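Local coordinates for protein 4-oxalocrotonate decarboxylase NahK (Pseudomonas putida, PDB 5D2J) that catalyses the decarboxylation of (3E)-2-oxohex-3-enedioate to 2-oxopent-4-enoate, a metal-dependent step in the breakdown of aromatic hydrocarbons, at residues D150-N155 against V164-S169. The protein carries 1 engineered substitution. Sequence-based numbering, arbitrary orientation.
Sequences DSRYEN and VADNAS. With 0L1 (hexanedioic acid), chain E.
Part of the wall of the ligand pocket in this FAA-hydrolase-type fold is built here, where S169 and S151 meet beside one carboxylate of the bound hexanedioic acid and a buried R152–D166 salt bridge lies one layer further from the ligand. S169 OG donates to ligand O4 at 2.7 Å, while K69, a residue seen to bind 2-oxoglutarate, also hydrogen-bonds the ligand. A single water ties this pair of serines to the ion pair: it donates to S169 OG and to D166 OD2 (2.8 Å) and also hydrogen-bonds S151 OG.

D166 sits just past the end of helix 160-165, which closes in a Schellman motif with N167 as C-prime. With CG anti to the backbone N (chi1 -178°), its carboxylate reaches the 150-155 loop. R152 bends at chi2 and chi3, curling back so that NE meets the syn lone pair of D166 OD1 at 2.7 Å, nearly in the guanidinium plane; the two flat groups stand almost perpendicular, 88° apart. NH1 reaches past the carboxylate to D166 O (3.0 Å), which takes S169 N from the opposite face, and NH2 bonds S170 O. The backbone N of R152 gives D166 OD2 a nearly straight bond (2.9 Å), though from 32° out of the carboxylate plane.

Y153 brings CE2 to within 3.5 Å of D166 CB, while its OH bonds S162 O. S151 OG accepts from Y153 N in an ST turn, and D150 N donates to S169 O at 2.9 Å.

With R152 N and the water on OD2 and R152 NE on OD1, the D166 carboxylate is held in position, and the water joins it to the serine hydroxyl that donates to the ligand.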
loop_
_atom_site.group_PDB
_atom_site.type_symbol
_atom_site.label_atom_id
_atom_site.label_comp_id
_atom_site.label_asym_id
_atom_site.label_seq_id
_atom_site.Cartn_x
_atom_site.Cartn_y
_atom_site.Cartn_z
ATOM N N ASP A 150 -4.612 -0.957 7.869
ATOM C CA ASP A 150 -4.893 -1.045 9.293
ATOM C C ASP A 150 -3.891 -0.183 10.037
ATOM O O ASP A 150 -2.889 -0.684 10.543
ATOM C CB ASP A 150 -4.765 -2.512 9.733
ATOM C CG ASP A 150 -5.302 -2.757 11.123
ATOM O OD1 ASP A 150 -6.271 -2.084 11.513
ATOM O OD2 ASP A 150 -4.748 -3.630 11.835
ATOM N N SER A 151 -4.154 1.118 10.086
ATOM C CA SER A 151 -3.241 2.051 10.740
ATOM C C SER A 151 -3.031 1.654 12.189
ATOM O O SER A 151 -3.979 1.328 12.903
ATOM C CB SER A 151 -3.807 3.467 10.680
ATOM O OG SER A 151 -3.011 4.377 11.429
ATOM N N ARG A 152 -1.788 1.700 12.644
ATOM C CA ARG A 152 -1.518 1.426 14.047
ATOM C C ARG A 152 -1.839 2.618 14.961
ATOM O O ARG A 152 -1.641 2.544 16.171
ATOM C CB ARG A 152 -0.066 0.952 14.233
ATOM C CG ARG A 152 0.127 -0.566 14.099
ATOM C CD ARG A 152 -0.381 -1.142 12.761
ATOM N NE ARG A 152 0.365 -0.630 11.607
ATOM C CZ ARG A 152 0.413 -1.222 10.419
ATOM N NH1 ARG A 152 1.119 -0.683 9.427
ATOM N NH2 ARG A 152 -0.252 -2.356 10.216
ATOM N N TYR A 153 -2.344 3.711 14.390
ATOM C CA TYR A 153 -2.717 4.868 15.199
ATOM C C TYR A 153 -4.187 4.807 15.590
ATOM O O TYR A 153 -5.032 4.454 14.767
ATOM C CB TYR A 153 -2.390 6.167 14.457
ATOM C CG TYR A 153 -0.924 6.251 14.112
ATOM C CD1 TYR A 153 0.031 6.312 15.117
ATOM C CD2 TYR A 153 -0.493 6.239 12.793
ATOM C CE1 TYR A 153 1.377 6.373 14.818
ATOM C CE2 TYR A 153 0.855 6.299 12.483
ATOM C CZ TYR A 153 1.780 6.367 13.506
ATOM O OH TYR A 153 3.123 6.422 13.216
ATOM N N GLU A 154 -4.488 5.137 16.844
ATOM C CA GLU A 154 -5.848 4.999 17.353
ATOM C C GLU A 154 -6.834 5.875 16.602
ATOM O O GLU A 154 -6.511 7.014 16.243
ATOM C CB GLU A 154 -5.942 5.339 18.840
ATOM C CG GLU A 154 -7.340 5.061 19.392
ATOM C CD GLU A 154 -7.674 5.848 20.635
ATOM O OE1 GLU A 154 -6.854 5.862 21.577
ATOM O OE2 GLU A 154 -8.770 6.446 20.669
ATOM N N ASN A 155 -8.027 5.323 16.369
ATOM C CA ASN A 155 -9.158 6.034 15.781
ATOM C C ASN A 155 -8.782 6.790 14.522
ATOM O O ASN A 155 -9.418 7.782 14.168
ATOM C CB ASN A 155 -9.801 6.977 16.804
ATOM C CG ASN A 155 -10.625 6.236 17.842
ATOM O OD1 ASN A 155 -11.020 5.088 17.632
ATOM N ND2 ASN A 155 -10.898 6.892 18.963
ATOM N N VAL A 164 3.570 7.584 7.229
ATOM C CA VAL A 164 4.763 7.066 6.552
ATOM C C VAL A 164 5.600 6.206 7.494
ATOM O O VAL A 164 6.065 5.130 7.118
ATOM C CB VAL A 164 5.621 8.203 5.968
ATOM C CG1 VAL A 164 6.989 7.682 5.548
ATOM C CG2 VAL A 164 4.910 8.818 4.777
ATOM N N ALA A 165 5.769 6.679 8.722
ATOM C CA ALA A 165 6.559 5.958 9.715
ATOM C C ALA A 165 5.932 4.600 10.037
ATOM O O ALA A 165 6.636 3.651 10.384
ATOM C CB ALA A 165 6.696 6.797 10.972
ATOM N N ASP A 166 4.606 4.522 9.910
ATOM C CA ASP A 166 3.832 3.298 10.156
ATOM C C ASP A 166 3.626 2.509 8.850
ATOM O O ASP A 166 2.653 1.764 8.686
ATOM C CB ASP A 166 2.483 3.673 10.822
ATOM C CG ASP A 166 1.612 2.459 11.175
ATOM O OD1 ASP A 166 2.149 1.442 11.672
ATOM O OD2 ASP A 166 0.373 2.535 10.969
ATOM N N ASN A 167 4.564 2.663 7.921
ATOM C CA ASN A 167 4.570 1.894 6.673
ATOM C C ASN A 167 3.267 2.035 5.886
ATOM O O ASN A 167 2.780 1.073 5.291
ATOM C CB ASN A 167 4.864 0.413 6.941
ATOM C CG ASN A 167 5.214 -0.350 5.676
ATOM O OD1 ASN A 167 5.783 0.221 4.748
ATOM N ND2 ASN A 167 4.868 -1.639 5.630
ATOM N N ALA A 168 2.704 3.238 5.914
ATOM C CA ALA A 168 1.487 3.552 5.174
ATOM C C ALA A 168 0.345 2.596 5.499
ATOM O O ALA A 168 -0.428 2.245 4.606
ATOM C CB ALA A 168 1.765 3.540 3.665
ATOM N N SER A 169 0.244 2.174 6.761
ATOM C CA SER A 169 -0.885 1.362 7.235
ATOM C C SER A 169 -0.969 -0.043 6.619
ATOM O O SER A 169 -2.003 -0.711 6.741
ATOM C CB SER A 169 -2.214 2.087 7.007
ATOM O OG SER A 169 -2.206 3.378 7.595
HETATM O O1 0L1 E . -3.654 4.478 0.589
HETATM C C2 0L1 E . -3.055 3.634 1.313
HETATM O O2 0L1 E . -2.984 2.431 0.938
HETATM C C3 0L1 E . -2.424 4.065 2.623
HETATM C C4 0L1 E . -3.438 4.801 3.478
HETATM C C5 0L1 E . -2.812 5.123 4.817
HETATM C C6 0L1 E . -3.729 5.996 5.652
HETATM C C7 0L1 E . -4.886 5.199 6.217
HETATM O O4 0L1 E . -4.665 4.250 7.017
HETATM O O3 0L1 E . -6.078 5.491 5.909
HETATM O O HOH W 1 -0.931 4.649 9.757
#